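Local coordinates for nucleoprotein (Human coronavirus NL63, PDB 5EPW), which packages the viral RNA genome into a helical ribonucleocapsid, its C-terminal domain, the part seen here, pairing the subunits into dimers, at the interface of chains A and B. Numbering follows the deposited sequence. Chains: chain A/B, Nucleoprotein.

The interface of chains A and B. Residues chain A 93-98; chain B 95-99.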
ATOM      1  N   GLN A  93      -8.327   0.007 -13.417  1.00 16.05           N
ATOM      2  CA  GLN A  93      -7.537   0.916 -12.533  1.00 14.50           C
ATOM      3  C   GLN A  93      -8.040   0.594 -11.081  1.00 13.55           C
ATOM      4  O   GLN A  93      -9.191   0.855 -10.747  1.00 14.69           O
ATOM      5  CB  GLN A  93      -7.767   2.357 -12.856  1.00 16.49           C
ATOM      6  CG  GLN A  93      -6.855   3.265 -12.012  1.00 17.30           C
ATOM      7  CD  GLN A  93      -7.328   4.742 -12.071  1.00 20.07           C
ATOM      8  OE1 GLN A  93      -8.478   5.046 -11.774  1.00 23.84           O
ATOM      9  NE2 GLN A  93      -6.536   5.525 -12.563  1.00 24.98           N
ATOM     10  N   ILE A  94      -7.081   0.120 -10.262  1.00 14.26           N
ATOM     11  CA  ILE A  94      -7.304  -0.101  -8.840  1.00 13.32           C
ATOM     12  C   ILE A  94      -6.611   1.113  -8.125  1.00 12.21           C
ATOM     13  O   ILE A  94      -5.449   1.406  -8.349  1.00 13.44           O
ATOM     14  CB  ILE A  94      -6.653  -1.390  -8.340  1.00 13.43           C
ATOM     15  CG1 ILE A  94      -7.215  -2.623  -9.125  1.00 15.46           C
ATOM     16  CG2 ILE A  94      -6.920  -1.543  -6.817  1.00 16.11           C
ATOM     17  CD1 ILE A  94      -6.550  -3.943  -8.778  1.00 16.04           C
ATOM     18  N   THR A  95      -7.442   1.788  -7.287  1.00 12.35           N
ATOM     19  CA  THR A  95      -6.996   2.900  -6.425  1.00 11.90           C
ATOM     20  C   THR A  95      -7.022   2.424  -5.012  1.00 11.90           C
ATOM     21  O   THR A  95      -8.059   2.094  -4.436  1.00 13.16           O
ATOM     22  CB  THR A  95      -7.809   4.182  -6.597  1.00 13.27           C
ATOM     23  OG1 THR A  95      -7.795   4.566  -7.988  1.00 14.97           O
ATOM     24  CG2 THR A  95      -7.128   5.322  -5.753  1.00 13.14           C
ATOM     25  N   TYR A  96      -5.838   2.434  -4.348  1.00 11.00           N
ATOM     26  CA  TYR A  96      -5.724   2.244  -2.942  1.00 10.57           C
ATOM     27  C   TYR A  96      -5.588   3.651  -2.283  1.00 10.53           C
ATOM     28  O   TYR A  96      -4.682   4.425  -2.589  1.00 11.80           O
ATOM     29  CB  TYR A  96      -4.453   1.471  -2.494  1.00 10.76           C
ATOM     30  CG  TYR A  96      -4.375   0.005  -2.882  1.00 10.79           C
ATOM     31  CD1 TYR A  96      -3.994  -0.404  -4.185  1.00 11.45           C
ATOM     32  CD2 TYR A  96      -4.607  -0.991  -1.921  1.00 10.75           C
ATOM     33  CE1 TYR A  96      -3.914  -1.751  -4.471  1.00 10.68           C
ATOM     34  CE2 TYR A  96      -4.476  -2.314  -2.249  1.00 11.43           C
ATOM     35  CZ  TYR A  96      -4.130  -2.665  -3.511  1.00 12.13           C
ATOM     36  OH  TYR A  96      -3.981  -4.069  -3.637  1.00 14.85           O
ATOM     37  N   THR A  97      -6.497   4.001  -1.356  1.00 10.25           N
ATOM     38  CA  THR A  97      -6.382   5.194  -0.561  1.00 11.47           C
ATOM     39  C   THR A  97      -6.078   4.758   0.843  1.00 10.41           C
ATOM     40  O   THR A  97      -6.970   4.164   1.511  1.00 12.18           O
ATOM     41  CB  THR A  97      -7.661   6.082  -0.644  1.00 11.83           C
ATOM     42  OG1 THR A  97      -7.904   6.380  -2.035  1.00 13.40           O
ATOM     43  CG2 THR A  97      -7.456   7.299   0.145  1.00 13.13           C
ATOM     44  N   TYR A  98      -4.861   5.050   1.345  1.00 11.35           N
ATOM     45  CA  TYR A  98      -4.407   4.546   2.631  1.00 11.01           C
ATOM     46  C   TYR A  98      -4.026   5.685   3.552  1.00 11.83           C
ATOM     47  O   TYR A  98      -3.248   6.556   3.146  1.00 12.88           O
ATOM     48  CB  TYR A  98      -3.177   3.602   2.431  1.00 11.60           C
ATOM     49  CG  TYR A  98      -2.602   3.083   3.678  1.00 11.24           C
ATOM     50  CD1 TYR A  98      -3.125   1.975   4.280  1.00 13.23           C
ATOM     51  CD2 TYR A  98      -1.547   3.756   4.342  1.00 14.59           C
ATOM     52  CE1 TYR A  98      -2.650   1.505   5.486  1.00 14.21           C
ATOM     53  CE2 TYR A  98      -1.171   3.332   5.530  1.00 14.56           C
ATOM     54  CZ  TYR A  98      -1.693   2.248   6.114  1.00 14.35           C
ATOM     55  OH  TYR A  98      -1.265   1.813   7.366  1.00 15.03           O
TER
ATOM     56  N   THR B  95      -1.442  10.347   4.020  1.00 11.84           N
ATOM     57  CA  THR B  95      -2.272   9.670   3.027  1.00 11.46           C
ATOM     58  C   THR B  95      -1.436   9.277   1.829  1.00 10.93           C
ATOM     59  O   THR B  95      -0.691  10.115   1.235  1.00 13.40           O
ATOM     60  CB  THR B  95      -3.403  10.554   2.535  1.00 12.22           C
ATOM     61  OG1 THR B  95      -4.262  10.987   3.618  1.00 14.83           O
ATOM     62  CG2 THR B  95      -4.287   9.820   1.565  1.00 13.19           C
ATOM     63  N   TYR B  96      -1.493   7.983   1.455  1.00 10.29           N
ATOM     64  CA  TYR B  96      -0.994   7.465   0.191  1.00 10.52           C
ATOM     65  C   TYR B  96      -2.189   7.221  -0.719  1.00 10.83           C
ATOM     66  O   TYR B  96      -3.097   6.470  -0.331  1.00 11.81           O
ATOM     67  CB  TYR B  96      -0.219   6.162   0.347  1.00 10.84           C
ATOM     68  CG  TYR B  96       1.069   6.191   1.134  1.00 10.46           C
ATOM     69  CD1 TYR B  96       1.062   6.177   2.535  1.00 12.26           C
ATOM     70  CD2 TYR B  96       2.295   6.075   0.426  1.00 12.65           C
ATOM     71  CE1 TYR B  96       2.273   6.071   3.214  1.00 12.24           C
ATOM     72  CE2 TYR B  96       3.516   5.949   1.116  1.00 13.35           C
ATOM     73  CZ  TYR B  96       3.459   6.005   2.475  1.00 12.26           C
ATOM     74  OH  TYR B  96       4.671   5.872   3.178  1.00 13.95           O
ATOM     75  N   THR B  97      -2.129   7.794  -1.910  1.00 10.12           N
ATOM     76  CA  THR B  97      -3.172   7.442  -2.942  1.00 10.69           C
ATOM     77  C   THR B  97      -2.390   6.801  -4.049  1.00 10.16           C
ATOM     78  O   THR B  97      -1.485   7.443  -4.699  1.00 11.97           O
ATOM     79  CB  THR B  97      -3.893   8.720  -3.445  1.00 13.25           C
ATOM     80  OG1 THR B  97      -4.527   9.350  -2.337  1.00 14.44           O
ATOM     81  CG2 THR B  97      -4.987   8.289  -4.471  1.00 14.04           C
ATOM     82  N   TYR B  98      -2.620   5.523  -4.309  1.00 10.94           N
ATOM     83  CA  TYR B  98      -1.819   4.707  -5.252  1.00 11.24           C
ATOM     84  C   TYR B  98      -2.792   4.172  -6.337  1.00 11.35           C
ATOM     85  O   TYR B  98      -3.755   3.503  -5.979  1.00 12.23           O
ATOM     86  CB  TYR B  98      -1.089   3.575  -4.495  1.00 12.85           C
ATOM     87  CG  TYR B  98      -0.296   2.705  -5.450  1.00 13.24           C
ATOM     88  CD1 TYR B  98       0.921   3.134  -5.919  1.00 12.89           C
ATOM     89  CD2 TYR B  98      -0.867   1.550  -5.986  1.00 13.67           C
ATOM     90  CE1 TYR B  98       1.626   2.361  -6.919  1.00 14.43           C
ATOM     91  CE2 TYR B  98      -0.178   0.793  -6.898  1.00 14.08           C
ATOM     92  CZ  TYR B  98       1.043   1.187  -7.346  1.00 16.17           C
ATOM     93  OH  TYR B  98       1.684   0.397  -8.285  1.00 17.02           O
ATOM     94  N   LYS B  99      -2.444   4.366  -7.598  1.00 12.10           N
ATOM     95  CA  LYS B  99      -3.268   3.888  -8.723  1.00 13.25           C
ATOM     96  C   LYS B  99      -2.436   2.902  -9.547  1.00 14.19           C
ATOM     97  O   LYS B  99      -1.277   3.183  -9.872  1.00 15.78           O
ATOM     98  CB  LYS B  99      -3.632   5.060  -9.589  1.00 14.18           C
ATOM     99  CG  LYS B  99      -4.569   5.988  -8.858  1.00 14.70           C
ATOM    100  CD  LYS B  99      -4.887   7.250  -9.679  1.00 18.81           C
ATOM    101  CE  LYS B  99      -5.730   8.217  -8.878  1.00 20.75           C
ATOM    102  NZ  LYS B  99      -6.142   9.363  -9.811  1.00 25.09           N
TER
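Strand 91-103 of one subunit runs antiparallel to the same strand of the other, so that A:Thr97 faces B:Thr97 near the two-fold axis and the two hairpins merge into one continuous intermolecular sheet. The backbone makes the tight part of the contact. On one side of the axis A:Tyr96 N donates to B:Tyr98 O at 2.9 Å, nearly along the C=O axis, and B:Tyr98 N returns a bond to A:Tyr96 O, this one in the carbonyl plane and close to straight (167° at the hydrogen). The twin pair joins A:Tyr98 N to B:Tyr96 O at 2.8 Å and B:Tyr96 N to A:Tyr98 O.

All four tyrosines rise from the same face of the sheet, in cross-strand pairs whose side chains run alongside each other and point the same way. Their first torsions differ: A:Tyr96 and B:Tyr96 hold CG anti to the carbonyl carbon, whereas A:Tyr98 (chi1 177°) and B:Tyr98 hold it anti to the backbone N. This brings the CD1 and CD2 corners together, A:Tyr98 CD2 4.0 Å from B:Tyr96 CD1, and A:Tyr96 CD1 4.1 Å from B:Tyr98 CD2. The paired rings are steeply inclined, not stacked: CD2 of each Tyr98 comes obliquely over the CD1 corner of the partner's Tyr96 ring. The hydroxyl ends take no part in these cross-strand contacts.

The opposite face is the more polar one. The methyls of A:Thr95 and B:Thr97 cross obliquely, CG2 to CG2 at 3.9 Å. Beside them the extended chain of B:Lys99 lies along A:Thr95 and A:Gln93, pointing the same way; its CG is 3.6 Å from A:Thr95 OG1, and its CD is 3.7 Å from the amide NE2 of A:Gln93. Here the lysine contributes its aliphatic stem, while its amine tip, NZ, reaches beyond the contact as the loose end of this face.

Main-chain pairing thus fixes the register, the paired tyrosine rings cover one face, and together they help hold the C-terminal domain as the dimer from which this homo-oligomeric nucleocapsid protein can probably assemble.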